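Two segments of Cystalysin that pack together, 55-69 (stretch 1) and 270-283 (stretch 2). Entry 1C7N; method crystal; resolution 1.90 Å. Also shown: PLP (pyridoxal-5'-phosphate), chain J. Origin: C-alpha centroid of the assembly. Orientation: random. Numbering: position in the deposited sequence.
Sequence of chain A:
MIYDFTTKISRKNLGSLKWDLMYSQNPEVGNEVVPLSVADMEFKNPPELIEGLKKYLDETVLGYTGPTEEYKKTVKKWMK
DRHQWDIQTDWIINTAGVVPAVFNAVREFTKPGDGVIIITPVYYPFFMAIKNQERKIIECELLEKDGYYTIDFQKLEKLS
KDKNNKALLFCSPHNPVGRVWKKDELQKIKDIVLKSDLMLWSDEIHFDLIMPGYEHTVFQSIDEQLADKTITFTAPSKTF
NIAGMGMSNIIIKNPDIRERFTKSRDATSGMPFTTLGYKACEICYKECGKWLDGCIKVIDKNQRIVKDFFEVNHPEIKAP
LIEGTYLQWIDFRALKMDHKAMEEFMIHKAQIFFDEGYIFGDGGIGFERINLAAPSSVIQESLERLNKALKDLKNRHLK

Stretch 1 55-69: KYLDETVLGYTGPTE
Stretch 2 270-283: GMPFTTLGYKACEI

This is a contact built from apolar packing, ring geometry and two bridging waters, with no direct hydrogen bond between the stretches, in which the end of one helix and the loop after it lie along the start of another helix and the loop before it.

Stretch 1 opens as a helix that begins earlier in the chain and then runs on as loop to Thr68, the N-cap of the next helix. Stretch 2 is loop through Thr274, then helix from Thr275 onward. The two helices run at 138° between their N-to-C directions, nearer antiparallel than parallel, and their axes come no closer than 11.4 Å, a gap that side chains must fill. Three CA pairs set the register: Tyr56 CA to Lys279 CA at 8.1 Å, Thr65 CA to Phe273 CA at 4.7 Å, and Pro67 CA to Tyr278 CA at 6.3 Å. The loops therefore touch backbone to backbone, while the helices meet through side chains.

At the loop crossing, Thr65 is extended (phi/psi -122/146) and Phe273 sits at -108/10. Phe273 CA lies 3.2 Å from Thr65 O, with 156° at the hydrogen, a CA-H...O contact. Thr65, chi1 m, points toward stretch 2 but spends its hydroxyl at home, OG1 donating to Gly63 O at 2.8 Å; the same Thr65 OG1 lies 3.3 Å from Thr275 CB.

Helix 275-283 is capped by Thr274 (chi1 t), whose OG1 accepts from Gly277 N at 3.2 Å. Tyr278 (chi1 m) reaches back to the preceding loop, OH donating to Pro272 O at 2.5 Å. Its ring becomes a platform: Pro67 N and Gly66 C lie over one face, and Pro67 CG approaches Tyr278 CE2 at 3.2 Å. Gly66 CA is also 3.7 Å from Met271 CE; an ideal CB there would sit only 3.2 Å from that methyl.

Tyr56 (chi1 t, chi2 -130°) anchors the helical end. Lys279, t-p-t-t, lays CG over its ring face, 3.8 Å from the centroid and 18° off the normal, a CH-pi contact, while Lys279 NZ makes a long salt bridge to Glu282 OE1 at 3.8 Å. Leu276 (m, t) fills the space near the Tyr56 ring edge, its CD2 3.9 Å from Tyr56 CD1 and 4.1 Å from Leu57 CD2. Leu62 (m, t) adds its CD2 at 3.5 Å from Thr275 CG2.

Tyr64 (m, chi2 -71°) turns its edge to the face of Phe273 (m, chi2 126°), centroids of the two rings 5.3 Å apart and planes at 88°. Tyr64 OH donates to PLP O3P at 2.5 Å, so the same residue joins the packing to the cofactor phosphate.

Water supplies the polar links. Water 1 donates to Thr275 O at 2.7 Å and hydrogen-bonds Tyr56 OH at 2.9 Å; water 2 donates to Glu282 OE2 at 3.0 Å and hydrogen-bonds Thr68 OG1 at 2.7 Å.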

# COMPACT_ATOMS: atom_id res chain seq x y z
N LYS A 55 3.05 -19.32 10.30
CA LYS A 55 1.93 -20.25 10.39
C LYS A 55 0.89 -19.87 9.34
O LYS A 55 0.35 -20.74 8.64
CB LYS A 55 1.29 -20.18 11.78
CG LYS A 55 -0.05 -20.92 11.89
CD LYS A 55 -0.64 -20.80 13.28
CE LYS A 55 -2.00 -21.50 13.37
NZ LYS A 55 -2.62 -21.28 14.71
N TYR A 56 0.62 -18.57 9.22
CA TYR A 56 -0.36 -18.07 8.26
C TYR A 56 0.07 -18.35 6.82
O TYR A 56 -0.75 -18.71 5.98
CB TYR A 56 -0.57 -16.57 8.45
CG TYR A 56 -1.80 -16.02 7.77
CD1 TYR A 56 -1.73 -14.89 6.94
CD2 TYR A 56 -3.06 -16.59 7.98
CE1 TYR A 56 -2.86 -14.35 6.35
CE2 TYR A 56 -4.20 -16.06 7.39
CZ TYR A 56 -4.10 -14.94 6.58
OH TYR A 56 -5.22 -14.38 6.01
N LEU A 57 1.36 -18.18 6.54
CA LEU A 57 1.88 -18.41 5.20
C LEU A 57 1.63 -19.86 4.76
O LEU A 57 1.48 -20.13 3.57
CB LEU A 57 3.37 -18.09 5.14
CG LEU A 57 3.71 -16.59 5.07
CD1 LEU A 57 5.21 -16.37 5.23
CD2 LEU A 57 3.23 -16.03 3.74
N ASP A 58 1.59 -20.77 5.73
CA ASP A 58 1.35 -22.18 5.42
C ASP A 58 -0.12 -22.49 5.18
O ASP A 58 -0.45 -23.54 4.63
CB ASP A 58 1.86 -23.09 6.55
CG ASP A 58 3.37 -23.25 6.54
OD1 ASP A 58 3.96 -23.26 5.45
OD2 ASP A 58 3.96 -23.39 7.64
N GLU A 59 -1.01 -21.59 5.58
CA GLU A 59 -2.45 -21.80 5.43
C GLU A 59 -3.14 -21.02 4.31
O GLU A 59 -3.93 -21.57 3.55
CB GLU A 59 -3.19 -21.42 6.73
CG GLU A 59 -2.56 -21.85 8.04
CD GLU A 59 -3.32 -21.32 9.26
OE1 GLU A 59 -3.65 -20.11 9.28
OE2 GLU A 59 -3.59 -22.10 10.19
N THR A 60 -2.81 -19.74 4.22
CA THR A 60 -3.44 -18.81 3.29
C THR A 60 -3.01 -18.76 1.82
O THR A 60 -2.01 -19.36 1.41
CB THR A 60 -3.35 -17.38 3.85
OG1 THR A 60 -4.35 -16.55 3.24
CG2 THR A 60 -1.97 -16.79 3.56
N VAL A 61 -3.81 -18.03 1.05
CA VAL A 61 -3.59 -17.78 -0.37
C VAL A 61 -3.35 -16.27 -0.41
O VAL A 61 -4.15 -15.50 0.11
CB VAL A 61 -4.84 -18.14 -1.21
CG1 VAL A 61 -4.64 -17.73 -2.65
CG2 VAL A 61 -5.13 -19.64 -1.12
N LEU A 62 -2.25 -15.84 -1.01
CA LEU A 62 -1.93 -14.42 -1.03
C LEU A 62 -2.65 -13.60 -2.10
O LEU A 62 -2.04 -12.77 -2.78
CB LEU A 62 -0.41 -14.26 -1.17
CG LEU A 62 0.44 -15.02 -0.14
CD1 LEU A 62 1.90 -14.97 -0.54
CD2 LEU A 62 0.24 -14.44 1.26
N GLY A 63 -3.96 -13.81 -2.23
CA GLY A 63 -4.74 -13.09 -3.23
C GLY A 63 -5.33 -11.76 -2.76
O GLY A 63 -4.85 -11.17 -1.79
N TYR A 64 -6.35 -11.28 -3.47
CA TYR A 64 -7.00 -10.03 -3.11
C TYR A 64 -7.65 -10.20 -1.75
O TYR A 64 -8.59 -10.98 -1.58
CB TYR A 64 -8.02 -9.65 -4.18
CG TYR A 64 -7.37 -9.09 -5.43
CD1 TYR A 64 -6.78 -7.83 -5.42
CD2 TYR A 64 -7.31 -9.84 -6.61
CE1 TYR A 64 -6.14 -7.32 -6.55
CE2 TYR A 64 -6.68 -9.34 -7.74
CZ TYR A 64 -6.09 -8.09 -7.70
OH TYR A 64 -5.46 -7.61 -8.83
N THR A 65 -7.12 -9.46 -0.78
CA THR A 65 -7.56 -9.58 0.60
C THR A 65 -8.10 -8.31 1.25
O THR A 65 -7.65 -7.20 0.97
CB THR A 65 -6.39 -10.11 1.46
OG1 THR A 65 -5.86 -11.29 0.85
CG2 THR A 65 -6.85 -10.42 2.88
N GLY A 66 -9.08 -8.51 2.13
CA GLY A 66 -9.68 -7.41 2.86
C GLY A 66 -9.77 -7.80 4.32
O GLY A 66 -9.45 -8.95 4.66
N PRO A 67 -10.20 -6.89 5.21
CA PRO A 67 -10.31 -7.17 6.64
C PRO A 67 -11.50 -8.08 6.96
O PRO A 67 -12.58 -7.89 6.42
CB PRO A 67 -10.53 -5.78 7.26
CG PRO A 67 -10.31 -4.79 6.12
CD PRO A 67 -10.69 -5.55 4.89
N THR A 68 -11.29 -9.04 7.85
CA THR A 68 -12.36 -9.94 8.26
C THR A 68 -13.11 -9.26 9.40
O THR A 68 -12.60 -8.30 10.00
CB THR A 68 -11.82 -11.26 8.82
OG1 THR A 68 -10.95 -10.98 9.93
CG2 THR A 68 -11.06 -12.03 7.74
N GLU A 69 -14.30 -9.74 9.73
CA GLU A 69 -15.05 -9.15 10.82
C GLU A 69 -14.24 -9.38 12.10
O GLU A 69 -14.22 -8.53 12.99
CB GLU A 69 -16.43 -9.80 10.94
CG GLU A 69 -17.34 -9.48 9.76
CD GLU A 69 -17.41 -7.99 9.47
OE1 GLU A 69 -17.90 -7.23 10.34
OE2 GLU A 69 -16.96 -7.58 8.37
N GLY A 270 -6.10 3.61 -3.25
CA GLY A 270 -7.08 2.54 -3.30
C GLY A 270 -7.06 1.75 -2.00
O GLY A 270 -6.31 2.07 -1.08
N MET A 271 -7.88 0.72 -1.93
CA MET A 271 -7.99 -0.14 -0.75
C MET A 271 -6.77 -1.05 -0.62
O MET A 271 -6.29 -1.60 -1.62
CB MET A 271 -9.26 -0.98 -0.87
CG MET A 271 -9.52 -1.92 0.30
SD MET A 271 -10.80 -3.15 -0.13
CE MET A 271 -10.03 -4.66 0.46
N PRO A 272 -6.25 -1.24 0.61
CA PRO A 272 -5.09 -2.11 0.82
C PRO A 272 -5.51 -3.57 0.68
O PRO A 272 -6.45 -4.02 1.34
CB PRO A 272 -4.67 -1.80 2.26
CG PRO A 272 -5.27 -0.44 2.53
CD PRO A 272 -6.59 -0.51 1.84
N PHE A 273 -4.82 -4.32 -0.18
CA PHE A 273 -5.14 -5.73 -0.38
C PHE A 273 -4.06 -6.62 0.24
O PHE A 273 -4.05 -7.83 0.02
CB PHE A 273 -5.23 -6.05 -1.89
CG PHE A 273 -6.26 -5.23 -2.62
CD1 PHE A 273 -5.90 -4.51 -3.76
CD2 PHE A 273 -7.58 -5.19 -2.19
CE1 PHE A 273 -6.84 -3.76 -4.45
CE2 PHE A 273 -8.53 -4.45 -2.88
CZ PHE A 273 -8.16 -3.73 -4.01
N THR A 274 -3.17 -6.02 1.02
CA THR A 274 -2.07 -6.73 1.65
C THR A 274 -2.49 -7.68 2.77
O THR A 274 -2.61 -7.27 3.93
CB THR A 274 -1.03 -5.75 2.20
OG1 THR A 274 -0.18 -6.43 3.13
CG2 THR A 274 -1.72 -4.59 2.89
N THR A 275 -2.67 -8.95 2.42
CA THR A 275 -3.08 -9.99 3.35
C THR A 275 -2.27 -10.11 4.63
O THR A 275 -2.83 -10.31 5.71
CB THR A 275 -3.08 -11.36 2.66
OG1 THR A 275 -3.46 -12.37 3.60
CG2 THR A 275 -1.70 -11.68 2.12
N LEU A 276 -0.95 -10.01 4.52
CA LEU A 276 -0.10 -10.13 5.69
C LEU A 276 -0.23 -8.91 6.60
O LEU A 276 -0.04 -9.01 7.81
CB LEU A 276 1.36 -10.32 5.28
CG LEU A 276 1.58 -11.61 4.48
CD1 LEU A 276 3.03 -11.71 4.03
CD2 LEU A 276 1.18 -12.81 5.33
N GLY A 277 -0.56 -7.76 6.01
CA GLY A 277 -0.73 -6.56 6.79
C GLY A 277 -1.90 -6.71 7.74
O GLY A 277 -1.82 -6.37 8.92
N TYR A 278 -3.01 -7.24 7.23
CA TYR A 278 -4.17 -7.45 8.08
C TYR A 278 -3.87 -8.44 9.20
O TYR A 278 -4.17 -8.17 10.36
CB TYR A 278 -5.37 -7.95 7.26
CG TYR A 278 -5.92 -6.91 6.32
CD1 TYR A 278 -5.68 -6.98 4.95
CD2 TYR A 278 -6.67 -5.83 6.80
CE1 TYR A 278 -6.16 -6.00 4.08
CE2 TYR A 278 -7.15 -4.84 5.93
CZ TYR A 278 -6.89 -4.94 4.58
OH TYR A 278 -7.37 -3.98 3.71
N LYS A 279 -3.26 -9.57 8.85
CA LYS A 279 -2.94 -10.60 9.84
C LYS A 279 -1.91 -10.16 10.88
O LYS A 279 -2.01 -10.53 12.05
CB LYS A 279 -2.43 -11.87 9.14
CG LYS A 279 -2.28 -13.06 10.07
CD LYS A 279 -3.63 -13.51 10.62
CE LYS A 279 -3.49 -14.72 11.52
NZ LYS A 279 -4.79 -15.12 12.11
N ALA A 280 -0.93 -9.38 10.45
CA ALA A 280 0.11 -8.88 11.35
C ALA A 280 -0.50 -8.05 12.47
O ALA A 280 -0.14 -8.21 13.64
CB ALA A 280 1.12 -8.04 10.57
N CYS A 281 -1.44 -7.17 12.12
CA CYS A 281 -2.09 -6.33 13.12
C CYS A 281 -2.90 -7.17 14.10
O CYS A 281 -2.87 -6.93 15.31
CB CYS A 281 -3.01 -5.31 12.43
SG CYS A 281 -3.89 -4.23 13.58
N GLU A 282 -3.62 -8.16 13.57
CA GLU A 282 -4.42 -9.04 14.42
C GLU A 282 -3.54 -9.84 15.38
O GLU A 282 -3.83 -9.92 16.58
CB GLU A 282 -5.26 -9.99 13.56
CG GLU A 282 -6.04 -11.00 14.38
CD GLU A 282 -6.99 -11.84 13.54
OE1 GLU A 282 -7.33 -12.96 13.98
OE2 GLU A 282 -7.40 -11.38 12.46
N ILE A 283 -2.47 -10.43 14.86
CA ILE A 283 -1.56 -11.21 15.69
C ILE A 283 -0.96 -10.36 16.81
O ILE A 283 -0.88 -10.79 17.95
CB ILE A 283 -0.40 -11.79 14.87
CG1 ILE A 283 -0.92 -12.79 13.83
CG2 ILE A 283 0.59 -12.48 15.81
CD1 ILE A 283 0.15 -13.24 12.86
N1 PLP J . -4.54 -4.57 -14.68
C2 PLP J . -5.30 -5.58 -15.27
C2A PLP J . -5.58 -5.38 -16.75
C3 PLP J . -5.65 -6.73 -14.43
O3 PLP J . -6.44 -7.63 -15.05
C4 PLP J . -5.18 -6.79 -13.10
C4A PLP J . -5.52 -7.94 -12.26
C5 PLP J . -4.35 -5.65 -12.59
C6 PLP J . -4.07 -4.57 -13.39
C5A PLP J . -3.68 -5.80 -11.22
O4P PLP J . -3.90 -4.70 -10.38
P PLP J . -3.23 -4.70 -8.92
O1P PLP J . -3.59 -3.33 -8.45
O2P PLP J . -1.73 -4.91 -9.12
O3P PLP J . -3.79 -5.82 -8.17
O HOH W 1 -5.24 -11.50 6.16
O HOH W 2 -9.26 -12.88 10.73